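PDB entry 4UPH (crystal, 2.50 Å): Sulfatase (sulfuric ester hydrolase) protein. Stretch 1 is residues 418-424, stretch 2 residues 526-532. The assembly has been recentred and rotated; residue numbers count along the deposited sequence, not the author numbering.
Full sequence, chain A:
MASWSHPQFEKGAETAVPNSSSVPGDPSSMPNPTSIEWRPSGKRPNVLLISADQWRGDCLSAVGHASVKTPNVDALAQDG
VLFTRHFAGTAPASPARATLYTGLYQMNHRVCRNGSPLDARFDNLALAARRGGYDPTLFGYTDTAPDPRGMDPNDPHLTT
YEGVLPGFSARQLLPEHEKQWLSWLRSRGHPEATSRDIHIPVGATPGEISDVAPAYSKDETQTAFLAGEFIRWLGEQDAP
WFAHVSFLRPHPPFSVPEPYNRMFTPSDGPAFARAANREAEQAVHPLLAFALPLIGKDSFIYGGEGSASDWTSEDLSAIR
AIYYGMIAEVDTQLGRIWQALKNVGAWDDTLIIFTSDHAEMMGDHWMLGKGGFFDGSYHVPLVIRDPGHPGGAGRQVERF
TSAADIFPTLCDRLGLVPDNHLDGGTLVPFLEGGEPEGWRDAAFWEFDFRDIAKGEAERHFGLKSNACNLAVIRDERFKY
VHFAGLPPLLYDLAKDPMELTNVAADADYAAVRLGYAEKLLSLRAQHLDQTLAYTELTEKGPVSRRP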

# COMPACT_ATOMS: atom_id res chain seq x y z
N PRO A 418 17.51 6.89 -5.13
CA PRO A 418 16.16 7.42 -4.88
C PRO A 418 15.91 7.60 -3.38
O PRO A 418 16.49 6.86 -2.57
CB PRO A 418 15.25 6.36 -5.52
CG PRO A 418 16.04 5.09 -5.44
CD PRO A 418 17.46 5.51 -5.65
N ASP A 419 15.07 8.60 -3.01
CA ASP A 419 14.78 8.92 -1.60
C ASP A 419 13.71 8.03 -0.95
O ASP A 419 13.44 8.16 0.25
CB ASP A 419 14.43 10.41 -1.44
CG ASP A 419 15.65 11.32 -1.38
OD1 ASP A 419 16.74 10.84 -0.97
OD2 ASP A 419 15.52 12.52 -1.71
N ASN A 420 13.12 7.11 -1.71
CA ASN A 420 12.09 6.19 -1.20
C ASN A 420 12.10 4.93 -2.04
O ASN A 420 12.85 4.84 -3.02
CB ASN A 420 10.69 6.85 -1.17
CG ASN A 420 10.29 7.54 -2.47
OD1 ASN A 420 9.91 6.90 -3.46
ND2 ASN A 420 10.38 8.85 -2.50
N HIS A 421 11.27 3.94 -1.64
CA HIS A 421 11.03 2.68 -2.33
C HIS A 421 10.57 2.97 -3.79
O HIS A 421 9.92 3.98 -4.05
CB HIS A 421 9.96 1.90 -1.52
CG HIS A 421 8.99 1.05 -2.30
ND1 HIS A 421 9.29 -0.22 -2.79
CD2 HIS A 421 7.73 1.36 -2.69
CE1 HIS A 421 8.22 -0.63 -3.44
NE2 HIS A 421 7.26 0.28 -3.41
N LEU A 422 10.95 2.09 -4.73
CA LEU A 422 10.51 2.20 -6.13
C LEU A 422 9.94 0.85 -6.51
O LEU A 422 10.38 -0.16 -5.99
CB LEU A 422 11.64 2.61 -7.11
CG LEU A 422 12.34 3.96 -6.90
CD1 LEU A 422 13.33 4.22 -8.01
CD2 LEU A 422 11.36 5.11 -6.78
N ASP A 423 8.95 0.81 -7.39
CA ASP A 423 8.35 -0.46 -7.79
C ASP A 423 9.02 -1.08 -9.01
O ASP A 423 9.05 -2.31 -9.12
CB ASP A 423 6.84 -0.28 -7.99
CG ASP A 423 6.11 -0.08 -6.69
OD1 ASP A 423 6.26 -0.93 -5.80
OD2 ASP A 423 5.33 0.87 -6.59
N GLY A 424 9.52 -0.23 -9.92
CA GLY A 424 10.22 -0.69 -11.10
C GLY A 424 11.63 -1.17 -10.82
O GLY A 424 12.13 -1.05 -9.69
N GLN A 526 4.71 -7.90 -1.94
CA GLN A 526 6.09 -7.51 -2.23
C GLN A 526 6.24 -6.03 -2.53
O GLN A 526 7.27 -5.44 -2.17
CB GLN A 526 6.69 -8.39 -3.32
CG GLN A 526 6.94 -9.83 -2.81
CD GLN A 526 7.55 -10.69 -3.88
OE1 GLN A 526 6.86 -11.21 -4.77
NE2 GLN A 526 8.87 -10.75 -3.89
N HIS A 527 5.21 -5.43 -3.17
CA HIS A 527 5.19 -4.04 -3.57
C HIS A 527 4.61 -3.07 -2.53
O HIS A 527 4.45 -1.90 -2.85
CB HIS A 527 4.53 -3.86 -4.93
CG HIS A 527 5.49 -4.25 -6.00
ND1 HIS A 527 5.50 -5.53 -6.53
CD2 HIS A 527 6.56 -3.59 -6.48
CE1 HIS A 527 6.48 -5.55 -7.41
NE2 HIS A 527 7.17 -4.42 -7.38
N LEU A 528 4.43 -3.52 -1.26
CA LEU A 528 4.07 -2.63 -0.17
C LEU A 528 5.28 -1.70 0.03
O LEU A 528 6.41 -2.09 -0.29
CB LEU A 528 3.76 -3.40 1.12
CG LEU A 528 2.54 -4.31 1.09
CD1 LEU A 528 2.35 -5.03 2.43
CD2 LEU A 528 1.26 -3.56 0.69
N ASP A 529 5.04 -0.46 0.48
CA ASP A 529 6.07 0.55 0.65
C ASP A 529 7.24 0.11 1.56
O ASP A 529 7.05 -0.07 2.76
CB ASP A 529 5.44 1.86 1.15
CG ASP A 529 6.34 3.08 1.08
OD1 ASP A 529 7.49 2.94 0.60
OD2 ASP A 529 5.89 4.18 1.48
N GLN A 530 8.45 -0.05 0.97
CA GLN A 530 9.64 -0.49 1.72
C GLN A 530 10.59 0.66 2.10
O GLN A 530 11.69 0.39 2.58
CB GLN A 530 10.40 -1.62 0.98
CG GLN A 530 9.55 -2.71 0.32
CD GLN A 530 8.76 -3.57 1.27
OE1 GLN A 530 8.99 -3.61 2.50
NE2 GLN A 530 7.81 -4.31 0.72
N THR A 531 10.15 1.94 1.92
CA THR A 531 10.92 3.14 2.26
C THR A 531 11.55 3.04 3.66
O THR A 531 12.76 3.24 3.78
CB THR A 531 10.08 4.41 2.07
OG1 THR A 531 9.67 4.48 0.70
CG2 THR A 531 10.86 5.70 2.44
N LEU A 532 10.75 2.71 4.68
CA LEU A 532 11.24 2.57 6.06
C LEU A 532 11.36 1.13 6.49
O LEU A 532 12.17 0.86 7.37
CB LEU A 532 10.38 3.34 7.06
CG LEU A 532 10.53 4.86 7.06
CD1 LEU A 532 9.54 5.47 8.04
CD2 LEU A 532 11.98 5.32 7.47

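The two stretches run nearly antiparallel, their end-to-end directions 175° apart, and neither offers the other a strand edge. Both hydrogen bonds between them join a side chain to a backbone atom, and His421 has the largest covered area. Its CA-to-CB bond points toward stretch 2, and its chi1 of 146° lies between the standard wells. In this pose one ring face lies beneath the backbone of Leu528 to Gln530: Asp529 CA sits 4.2 Å from the centroid of the His421 ring, 28° off the normal, a CH-pi contact, and Gln530 N is 3.5 Å from His421 CG. A flat imidazole suits such a place, since it can cover a bending backbone with its face while keeping polar atoms at its rim. His421 NE2 makes a weak hydrogen bond of 2.9 Å to Asp423 OD1, an atom whose place is less certain.

The backbone of His421 is held more firmly. His421 N donates to Thr531 OG1 at 2.9 Å, almost linearly at 173°. Thr531, with chi1 in the m well, places its hydroxyl where it both accepts this bond and donates to Asp529 OD1, 2.7 Å from Thr531 OG1. A threonine hydroxyl can do both at once, and the short side chain keeps it close to the backbone. Asp529, in the t rotamer, also accepts from Thr531 N through Asp529 OD1 at 3.1 Å, so one carboxylate oxygen gathers the backbone and side chain of the same residue.

At the other end His527, the first residue after a helix to leave helical phi/psi, has its CA-to-CB bond sideways, yet chi1 of -78° (m) and chi2 of 94° bring its ring nearer to stretch 1. There His527 NE2 donates a weak hydrogen bond to Asp423 O, 3.3 Å away at 141°, while ND1 is satisfied elsewhere in the structure. Histidine suits this position because its two ring nitrogens can serve different partners.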